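Local coordinates for TnpArep for protein (Escherichia coli, PDB 4ER8) that binds the hairpins of repeated extragenic palindromes and cleaves and recombines the clustered elements that contain them, acting as a tyrosine transposase on single-stranded DNA, at residues 41-45 with 46-50; 102-105 with 106-110; 125-128 with 129-133. All coordinates share one frame; numbering follows the deposited sequence.

Contact 1: 41-45 with 46-50; sequences KVKRD and RPFEI. With nucleotides of chain B.
The carbonyl oxygen of F48 receives the ammonium of K43, NZ to O 2.6 Å, with the nitrogen almost straight ahead of the C=O (175° at the oxygen). To get there the lysine leaves the last turn of the helix with CG anti to the backbone N (chi1 -164°), runs extended as far as CE and bends only at its final torsion. On the way its methylenes cross the F48 ring at about a right angle: CG stands over one face in a CH-pi contact, 4.2 Å from the ring centroid, while CE brushes CG1 of I50 at 4.1 Å. The ammonium itself is 5.5 Å from that centroid, at most a weak cation-pi attraction. With alanine in place of K43, the F48 carbonyl would probably lose this donor and part of the ring face its cover. Nearer the helix end, R46 N is bonded to V42 O at 2.9 Å, a helical i to i-4 bond at the first residue to leave helical phi/psi. CA of P47 then lies 3.1 Å from K43 O in a CA-H...O contact as the chain turns away. The R46 side chain goes the other way, extended from CG to NE, and offers the edge of its guanidinium to the DNA: NH2 meets OP1 of DA12 of chain B at 2.9 Å in a nearly straight bond (172°), a grip on the phosphate backbone of the bound REP DNA. This turn joins helix 32-45 to edge strand 49-55. Helix 73-87 lies alongside, touching V42, and its R76 donates to the carbonyls of R46 and P47; the F48 ring meets W64 of the adjacent strand 59-65.

Contact 2: 102-105 with 106-110; sequences AIRN and TKDYR. With nucleotides of chain B.
This is a local contact at the start of a helix: I103, R104 and N105, just after edge strand 99-102, fold against D108 and Y109 in the first turn of helix 106-122. On the apolar side, CG2 of I103 packs against CB of Y109 at 3.8 Å. It is the branch anti to the backbone N of I103 that does so, while the tyrosine ring carries on past it and places its hydroxyl in a hydrogen bond with N51 of strand 49-55. On the polar side, R104 folds back through bends at chi2 and chi3, which brings NH1 within 3.4 Å of OD2 of D108 in a salt bridge. The two groups cross obliquely, their planes 34° apart. That same carboxylate oxygen also accepts a hydrogen bond from NE2 of H101, a partner that would hold the aspartate in place beside the arginine. Between the two sides stands N105 at the N-cap position, its carbonyl receiving Y109 N at 3.1 Å in the first regular helical bond; the donor lies in the carbonyl plane. R110 N follows suit with T106 O at 3.0 Å. The strand end ahead of the cap meets the DNA through its main chain, consistent with recognition of the guanine: A102 N donates to O6 of DG1 of chain B, 2.9 Å away with 153° at the hydrogen. CB of A102 lies 3.6 Å from the same O6.

Contact 3: 125-128 with 129-133; sequences WVKQ and VSDWP
W125 and V126 pack closely on W132, whereas K127 and D131 approach less closely on the exposed side of the same turn. In the packed part the two tryptophans lie side by side and point the same way. CB of W125 touches CZ3 of W132 at 3.7 Å, and CH2 of W132 sits over one face of the W125 indole, displaced toward its rim. The two ring planes meet obliquely, 35° apart. V126 comes at the W132 ring from its edge, CG1 lying 3.7 Å from CE3 near the ring plane. W132 has its CG anti to the backbone N (chi1 -162°), which turns the six-membered ring back to meet both residues. V126 also slides past D131, the two CB atoms 3.8 Å apart. On the looser side, NZ of K127 is 3.7 Å from OD2 of D131, a long salt bridge between exposed side chains that cross at about a right angle. The turn is tied by its backbone: D131 N donates to Q128 O at 2.7 Å, the donor well above the carbonyl plane rather than on a lone pair. Residues 129-131 have helical backbone angles, and W132 N to V129 O is a weak bond at 3.5 Å. The W125 side chain is about 8 Å from the bound nickel, so the turn lies beside the metal site without supplying a ligand. The turn lies between helices 106-122 and 137-142. W132 and V126 rest on P120 near the end of the first, and V129 and S130 touch F137 of the second. The indole nitrogen of W132 donates to the carbonyl of V55, which couples the turn to the end of strand 49-55; W125 reaches the loop just beyond, at L56 and P57.

The three contacts follow one another along the chain. Contact 1 leads into edge strand 49-55, contact 2 leaves strand 99-102 at the other edge of the four-stranded antiparallel sheet of this HUH nuclease, and contact 3 follows helix 106-122. Contacts 1 and 2 have centres 22 Å apart and nearest atoms about 7 Å apart; both meet the DNA, one at a phosphate and the other at a guanine base. Contact 3 lies about 14 Å from the DNA at its nearest atom, opposite contact 1 across the chain's centre, their centres 27 Å apart. Helix 106-122 runs from contact 2 to contact 3 and carries the nickel ligand N119, with H123 directly after it.

Contact 1: 41-45 with 46-50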
loop_
_atom_site.group_PDB
_atom_site.type_symbol
_atom_site.label_atom_id
_atom_site.label_comp_id
_atom_site.label_asym_id
_atom_site.label_seq_id
_atom_site.Cartn_x
_atom_site.Cartn_y
_atom_site.Cartn_z
ATOM N N LYS A 41 -4.706 -2.838 14.392
ATOM C CA LYS A 41 -4.833 -4.078 15.173
ATOM C C LYS A 41 -3.689 -5.041 14.878
ATOM O O LYS A 41 -3.116 -5.627 15.794
ATOM C CB LYS A 41 -6.199 -4.749 14.936
ATOM C CG LYS A 41 -6.527 -5.939 15.875
ATOM C CD LYS A 41 -7.677 -5.591 16.862
ATOM C CE LYS A 41 -8.661 -6.779 17.153
ATOM N NZ LYS A 41 -8.181 -7.823 18.150
ATOM N N VAL A 42 -3.357 -5.177 13.592
ATOM C CA VAL A 42 -2.338 -6.132 13.124
ATOM C C VAL A 42 -0.925 -5.637 13.446
ATOM O O VAL A 42 -0.045 -6.416 13.859
ATOM C CB VAL A 42 -2.503 -6.459 11.586
ATOM C CG1 VAL A 42 -1.499 -7.544 11.128
ATOM C CG2 VAL A 42 -3.920 -6.922 11.285
ATOM N N LYS A 43 -0.725 -4.331 13.268
ATOM C CA LYS A 43 0.574 -3.713 13.474
ATOM C C LYS A 43 1.014 -3.933 14.901
ATOM O O LYS A 43 2.172 -4.317 15.138
ATOM C CB LYS A 43 0.523 -2.227 13.142
ATOM C CG LYS A 43 1.884 -1.593 12.957
ATOM C CD LYS A 43 1.764 -0.108 12.577
ATOM C CE LYS A 43 3.135 0.553 12.358
ATOM N NZ LYS A 43 4.099 0.224 13.458
ATOM N N ARG A 44 0.077 -3.712 15.833
ATOM C CA ARG A 44 0.282 -3.992 17.271
ATOM C C ARG A 44 0.789 -5.430 17.533
ATOM O O ARG A 44 1.805 -5.627 18.215
ATOM C CB ARG A 44 -1.003 -3.720 18.090
ATOM C CG ARG A 44 -1.442 -2.209 18.208
ATOM C CD ARG A 44 -2.838 -1.986 18.907
ATOM N NE ARG A 44 -2.979 -2.752 20.158
ATOM C CZ ARG A 44 -3.752 -3.834 20.319
ATOM N NH1 ARG A 44 -4.501 -4.293 19.312
ATOM N NH2 ARG A 44 -3.787 -4.460 21.500
ATOM N N ASP A 45 0.106 -6.423 16.953
ATOM C CA ASP A 45 0.410 -7.838 17.214
ATOM C C ASP A 45 1.675 -8.353 16.510
ATOM O O ASP A 45 2.348 -9.274 16.992
ATOM C CB ASP A 45 -0.822 -8.691 16.890
ATOM C CG ASP A 45 -2.090 -8.181 17.613
ATOM O OD1 ASP A 45 -1.963 -7.733 18.785
ATOM O OD2 ASP A 45 -3.209 -8.209 17.025
ATOM N N ARG A 46 1.996 -7.744 15.371
ATOM C CA ARG A 46 3.164 -8.151 14.589
ATOM C C ARG A 46 3.812 -6.884 14.109
ATOM O O ARG A 46 3.517 -6.423 13.009
ATOM C CB ARG A 46 2.746 -9.021 13.411
ATOM C CG ARG A 46 1.986 -10.296 13.806
ATOM C CD ARG A 46 1.471 -11.032 12.582
ATOM N NE ARG A 46 0.609 -12.166 12.905
ATOM C CZ ARG A 46 0.986 -13.437 12.828
ATOM N NH1 ARG A 46 2.225 -13.744 12.436
ATOM N NH2 ARG A 46 0.118 -14.401 13.138
ATOM N N PRO A 47 4.667 -6.275 14.951
ATOM C CA PRO A 47 5.209 -4.939 14.621
ATOM C C PRO A 47 5.833 -4.825 13.222
ATOM O O PRO A 47 6.485 -5.759 12.739
ATOM C CB PRO A 47 6.276 -4.691 15.722
ATOM C CG PRO A 47 6.469 -6.009 16.405
ATOM C CD PRO A 47 5.146 -6.749 16.259
ATOM N N PHE A 48 5.596 -3.693 12.566
ATOM C CA PHE A 48 6.383 -3.323 11.372
ATOM C C PHE A 48 6.423 -1.808 11.217
ATOM O O PHE A 48 5.669 -1.106 11.882
ATOM C CB PHE A 48 5.862 -3.999 10.091
ATOM C CG PHE A 48 4.461 -3.594 9.703
ATOM C CD1 PHE A 48 4.255 -2.623 8.739
ATOM C CD2 PHE A 48 3.354 -4.217 10.281
ATOM C CE1 PHE A 48 2.959 -2.278 8.355
ATOM C CE2 PHE A 48 2.087 -3.876 9.930
ATOM C CZ PHE A 48 1.862 -2.896 8.969
ATOM N N GLU A 49 7.295 -1.321 10.337
ATOM C CA GLU A 49 7.334 0.099 10.027
ATOM C C GLU A 49 6.667 0.387 8.667
ATOM O O GLU A 49 7.046 -0.197 7.638
ATOM C CB GLU A 49 8.779 0.614 10.058
ATOM C CG GLU A 49 8.926 2.005 10.708
ATOM C CD GLU A 49 10.022 2.850 10.042
ATOM O OE1 GLU A 49 9.864 4.104 9.993
ATOM O OE2 GLU A 49 11.025 2.264 9.550
ATOM N N ILE A 50 5.654 1.250 8.691
ATOM C CA ILE A 50 5.050 1.766 7.484
ATOM C C ILE A 50 5.936 2.876 6.914
ATOM O O ILE A 50 5.849 4.030 7.347
ATOM C CB ILE A 50 3.661 2.350 7.730
ATOM C CG1 ILE A 50 2.721 1.295 8.324
ATOM C CG2 ILE A 50 3.091 2.900 6.426
ATOM C CD1 ILE A 50 1.224 1.743 8.499
ATOM P P DA B 12 0.194 -18.626 13.302
ATOM O OP1 DA B 12 0.720 -17.267 13.114
ATOM O OP2 DA B 12 0.847 -19.492 14.306
ATOM O "O5'" DA B 12 -1.395 -18.522 13.511
ATOM C "C5'" DA B 12 -2.161 -17.689 12.704
ATOM C "C4'" DA B 12 -3.624 -17.722 13.109
ATOM O "O4'" DA B 12 -4.206 -19.026 12.837
ATOM C "C3'" DA B 12 -3.837 -17.516 14.605
ATOM O "O3'" DA B 12 -5.105 -16.895 14.828
ATOM C "C2'" DA B 12 -3.830 -18.935 15.182
ATOM C "C1'" DA B 12 -4.600 -19.653 14.078
ATOM N N9 DA B 12 -4.305 -21.081 14.035
ATOM C C8 DA B 12 -3.281 -21.740 14.675
ATOM N N7 DA B 12 -3.246 -23.033 14.432
ATOM C C5 DA B 12 -4.329 -23.226 13.580
ATOM C C6 DA B 12 -4.850 -24.382 12.947
ATOM N N6 DA B 12 -4.304 -25.595 13.109
ATOM N N1 DA B 12 -5.942 -24.243 12.143
ATOM C C2 DA B 12 -6.474 -23.014 11.985
ATOM N N3 DA B 12 -6.079 -21.863 12.537
ATOM C C4 DA B 12 -4.992 -22.039 13.320
#

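Contact 2: 102-105 with 106-110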
loop_
_atom_site.group_PDB
_atom_site.type_symbol
_atom_site.label_atom_id
_atom_site.label_comp_id
_atom_site.label_asym_id
_atom_site.label_seq_id
_atom_site.Cartn_x
_atom_site.Cartn_y
_atom_site.Cartn_z
ATOM N N ALA A 102 10.805 -6.637 -3.436
ATOM C CA ALA A 102 11.847 -6.357 -2.466
ATOM C C ALA A 102 12.685 -5.153 -2.895
ATOM O O ALA A 102 13.274 -5.164 -4.011
ATOM C CB ALA A 102 12.713 -7.545 -2.355
ATOM N N ILE A 103 12.787 -4.154 -2.002
ATOM C CA ILE A 103 13.644 -2.998 -2.245
ATOM C C ILE A 103 15.053 -3.139 -1.671
ATOM O O ILE A 103 15.253 -3.103 -0.465
ATOM C CB ILE A 103 13.036 -1.744 -1.701
ATOM C CG1 ILE A 103 11.804 -1.409 -2.516
ATOM C CG2 ILE A 103 14.040 -0.598 -1.781
ATOM C CD1 ILE A 103 10.865 -0.590 -1.801
ATOM N N ARG A 104 16.030 -3.234 -2.573
ATOM C CA ARG A 104 17.415 -3.535 -2.215
ATOM C C ARG A 104 18.340 -2.304 -2.072
ATOM O O ARG A 104 19.449 -2.459 -1.556
ATOM C CB ARG A 104 18.009 -4.506 -3.250
ATOM C CG ARG A 104 17.395 -5.930 -3.282
ATOM C CD ARG A 104 15.884 -6.010 -3.832
ATOM N NE ARG A 104 15.665 -6.022 -5.307
ATOM C CZ ARG A 104 15.620 -4.936 -6.107
ATOM N NH1 ARG A 104 15.777 -3.683 -5.622
ATOM N NH2 ARG A 104 15.415 -5.109 -7.413
ATOM N N ASN A 105 17.906 -1.109 -2.516
ATOM C CA ASN A 105 18.746 0.130 -2.507
ATOM C C ASN A 105 17.946 1.416 -2.418
ATOM O O ASN A 105 16.764 1.445 -2.816
ATOM C CB ASN A 105 19.623 0.226 -3.770
ATOM C CG ASN A 105 18.804 0.450 -5.028
ATOM O OD1 ASN A 105 18.507 -0.487 -5.777
ATOM N ND2 ASN A 105 18.431 1.686 -5.269
ATOM N N THR A 106 18.611 2.499 -2.001
ATOM C CA THR A 106 17.933 3.789 -1.807
ATOM C C THR A 106 17.190 4.377 -2.997
ATOM O O THR A 106 16.094 4.901 -2.836
ATOM C CB THR A 106 18.876 4.830 -1.296
ATOM O OG1 THR A 106 19.566 4.296 -0.169
ATOM C CG2 THR A 106 18.093 6.073 -0.836
ATOM N N LYS A 107 17.779 4.319 -4.184
ATOM C CA LYS A 107 17.105 4.844 -5.364
ATOM C C LYS A 107 15.769 4.172 -5.537
ATOM O O LYS A 107 14.751 4.855 -5.559
ATOM C CB LYS A 107 17.950 4.703 -6.639
ATOM C CG LYS A 107 19.080 5.756 -6.730
ATOM C CD LYS A 107 19.687 5.894 -8.138
ATOM C CE LYS A 107 21.232 5.774 -8.071
ATOM N NZ LYS A 107 21.958 6.855 -8.836
ATOM N N ASP A 108 15.777 2.841 -5.633
ATOM C CA ASP A 108 14.563 2.086 -5.836
ATOM C C ASP A 108 13.515 2.431 -4.800
ATOM O O ASP A 108 12.317 2.525 -5.129
ATOM C CB ASP A 108 14.816 0.593 -5.869
ATOM C CG ASP A 108 13.785 -0.133 -6.701
ATOM O OD1 ASP A 108 13.277 0.473 -7.680
ATOM O OD2 ASP A 108 13.473 -1.313 -6.403
ATOM N N TYR A 109 13.968 2.674 -3.573
ATOM C CA TYR A 109 13.086 3.008 -2.462
ATOM C C TYR A 109 12.339 4.282 -2.738
ATOM O O TYR A 109 11.102 4.324 -2.688
ATOM C CB TYR A 109 13.879 3.153 -1.186
ATOM C CG TYR A 109 13.095 3.636 0.013
ATOM C CD1 TYR A 109 12.229 2.794 0.701
ATOM C CD2 TYR A 109 13.272 4.928 0.505
ATOM C CE1 TYR A 109 11.521 3.244 1.823
ATOM C CE2 TYR A 109 12.584 5.383 1.613
ATOM C CZ TYR A 109 11.722 4.528 2.271
ATOM O OH TYR A 109 11.054 4.980 3.376
ATOM N N ARG A 110 13.097 5.336 -3.018
ATOM C CA ARG A 110 12.503 6.606 -3.423
ATOM C C ARG A 110 11.599 6.506 -4.658
ATOM O O ARG A 110 10.539 7.138 -4.654
ATOM C CB ARG A 110 13.565 7.656 -3.648
ATOM C CG ARG A 110 14.169 8.152 -2.367
ATOM C CD ARG A 110 15.589 8.577 -2.650
ATOM N NE ARG A 110 16.325 9.044 -1.471
ATOM C CZ ARG A 110 17.385 9.848 -1.547
ATOM N NH1 ARG A 110 17.810 10.260 -2.736
ATOM N NH2 ARG A 110 18.000 10.244 -0.448
ATOM O "O5'" DG B 1 14.958 -10.853 -11.761
ATOM C "C5'" DG B 1 14.618 -12.158 -12.313
ATOM C "C4'" DG B 1 13.489 -12.870 -11.591
ATOM O "O4'" DG B 1 13.659 -12.779 -10.115
ATOM C "C3'" DG B 1 12.114 -12.264 -11.856
ATOM O "O3'" DG B 1 11.625 -12.633 -13.118
ATOM C "C2'" DG B 1 11.359 -12.899 -10.682
ATOM C "C1'" DG B 1 12.375 -12.807 -9.532
ATOM N N9 DG B 1 12.367 -11.585 -8.783
ATOM C C8 DG B 1 13.205 -10.510 -9.015
ATOM N N7 DG B 1 12.974 -9.505 -8.169
ATOM C C5 DG B 1 11.970 -9.954 -7.311
ATOM C C6 DG B 1 11.372 -9.314 -6.201
ATOM O O6 DG B 1 11.642 -8.169 -5.778
ATOM N N1 DG B 1 10.376 -10.097 -5.572
ATOM C C2 DG B 1 10.056 -11.357 -6.024
ATOM N N2 DG B 1 9.086 -11.969 -5.350
ATOM N N3 DG B 1 10.625 -11.980 -7.078
ATOM C C4 DG B 1 11.570 -11.229 -7.683
#

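Contact 3: 125-128 with 129-133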
loop_
_atom_site.group_PDB
_atom_site.type_symbol
_atom_site.label_atom_id
_atom_site.label_comp_id
_atom_site.label_asym_id
_atom_site.label_seq_id
_atom_site.Cartn_x
_atom_site.Cartn_y
_atom_site.Cartn_z
ATOM N N TRP A 125 -7.742 10.506 -9.921
ATOM C CA TRP A 125 -8.530 11.031 -8.817
ATOM C C TRP A 125 -8.288 12.513 -8.571
ATOM O O TRP A 125 -9.232 13.245 -8.313
ATOM C CB TRP A 125 -8.302 10.228 -7.528
ATOM C CG TRP A 125 -8.689 8.783 -7.686
ATOM C CD1 TRP A 125 -7.844 7.709 -7.769
ATOM C CD2 TRP A 125 -10.021 8.253 -7.833
ATOM N NE1 TRP A 125 -8.563 6.555 -7.920
ATOM C CE2 TRP A 125 -9.898 6.853 -7.966
ATOM C CE3 TRP A 125 -11.309 8.828 -7.852
ATOM C CZ2 TRP A 125 -11.017 6.002 -8.140
ATOM C CZ3 TRP A 125 -12.437 7.971 -8.013
ATOM C CH2 TRP A 125 -12.269 6.577 -8.153
ATOM N N VAL A 126 -7.031 12.954 -8.634
ATOM C CA VAL A 126 -6.677 14.341 -8.287
ATOM C C VAL A 126 -5.630 14.921 -9.238
ATOM O O VAL A 126 -4.958 14.188 -9.930
ATOM C CB VAL A 126 -6.200 14.478 -6.814
ATOM C CG1 VAL A 126 -7.305 14.062 -5.828
ATOM C CG2 VAL A 126 -4.925 13.678 -6.568
ATOM N N LYS A 127 -5.492 16.239 -9.296
ATOM C CA LYS A 127 -4.485 16.802 -10.201
ATOM C C LYS A 127 -3.184 17.109 -9.447
ATOM O O LYS A 127 -2.142 17.313 -10.063
ATOM C CB LYS A 127 -5.026 17.958 -11.085
ATOM C CG LYS A 127 -6.271 18.712 -10.542
ATOM C CD LYS A 127 -7.651 17.960 -10.722
ATOM C CE LYS A 127 -8.726 18.299 -9.594
ATOM N NZ LYS A 127 -8.346 17.859 -8.175
ATOM N N GLN A 128 -3.267 17.076 -8.115
ATOM C CA GLN A 128 -2.161 17.423 -7.231
ATOM C C GLN A 128 -2.046 16.470 -6.045
ATOM O O GLN A 128 -3.021 16.231 -5.342
ATOM C CB GLN A 128 -2.314 18.848 -6.730
ATOM C CG GLN A 128 -1.814 19.896 -7.706
ATOM C CD GLN A 128 -0.302 20.133 -7.590
ATOM O OE1 GLN A 128 0.373 20.357 -8.607
ATOM N NE2 GLN A 128 0.236 20.083 -6.354
ATOM N N VAL A 129 -0.843 15.943 -5.810
ATOM C CA VAL A 129 -0.717 14.868 -4.834
ATOM C C VAL A 129 -1.160 15.302 -3.470
ATOM O O VAL A 129 -1.548 14.465 -2.681
ATOM C CB VAL A 129 0.721 14.168 -4.723
ATOM C CG1 VAL A 129 1.598 14.449 -5.910
ATOM C CG2 VAL A 129 1.415 14.515 -3.414
ATOM N N SER A 130 -1.112 16.591 -3.166
ATOM C CA SER A 130 -1.536 16.993 -1.822
ATOM C C SER A 130 -3.068 17.076 -1.704
ATOM O O SER A 130 -3.604 17.185 -0.589
ATOM C CB SER A 130 -0.865 18.299 -1.361
ATOM O OG SER A 130 -1.243 19.362 -2.218
ATOM N N ASP A 131 -3.771 17.018 -2.827
ATOM C CA ASP A 131 -5.235 16.969 -2.780
ATOM C C ASP A 131 -5.764 15.680 -2.188
ATOM O O ASP A 131 -6.873 15.679 -1.669
ATOM C CB ASP A 131 -5.885 17.177 -4.159
ATOM C CG ASP A 131 -5.656 18.564 -4.709
ATOM O OD1 ASP A 131 -5.583 19.525 -3.893
ATOM O OD2 ASP A 131 -5.543 18.673 -5.947
ATOM N N TRP A 132 -4.981 14.601 -2.240
ATOM C CA TRP A 132 -5.427 13.306 -1.718
ATOM C C TRP A 132 -5.091 13.094 -0.249
ATOM O O TRP A 132 -3.908 12.996 0.117
ATOM C CB TRP A 132 -4.860 12.153 -2.545
ATOM C CG TRP A 132 -5.576 10.845 -2.353
ATOM C CD1 TRP A 132 -5.121 9.735 -1.668
ATOM C CD2 TRP A 132 -6.868 10.494 -2.858
ATOM N NE1 TRP A 132 -6.056 8.718 -1.715
ATOM C CE2 TRP A 132 -7.138 9.153 -2.439
ATOM C CE3 TRP A 132 -7.832 11.175 -3.610
ATOM C CZ2 TRP A 132 -8.333 8.492 -2.754
ATOM C CZ3 TRP A 132 -9.040 10.495 -3.934
ATOM C CH2 TRP A 132 -9.268 9.179 -3.503
ATOM N N PRO A 133 -6.135 13.025 0.598
ATOM C CA PRO A 133 -5.960 12.851 2.041
ATOM C C PRO A 133 -5.667 11.440 2.473
ATOM O O PRO A 133 -5.246 11.225 3.599
ATOM C CB PRO A 133 -7.316 13.260 2.610
ATOM C CG PRO A 133 -8.285 13.086 1.482
ATOM C CD PRO A 133 -7.502 13.468 0.260
#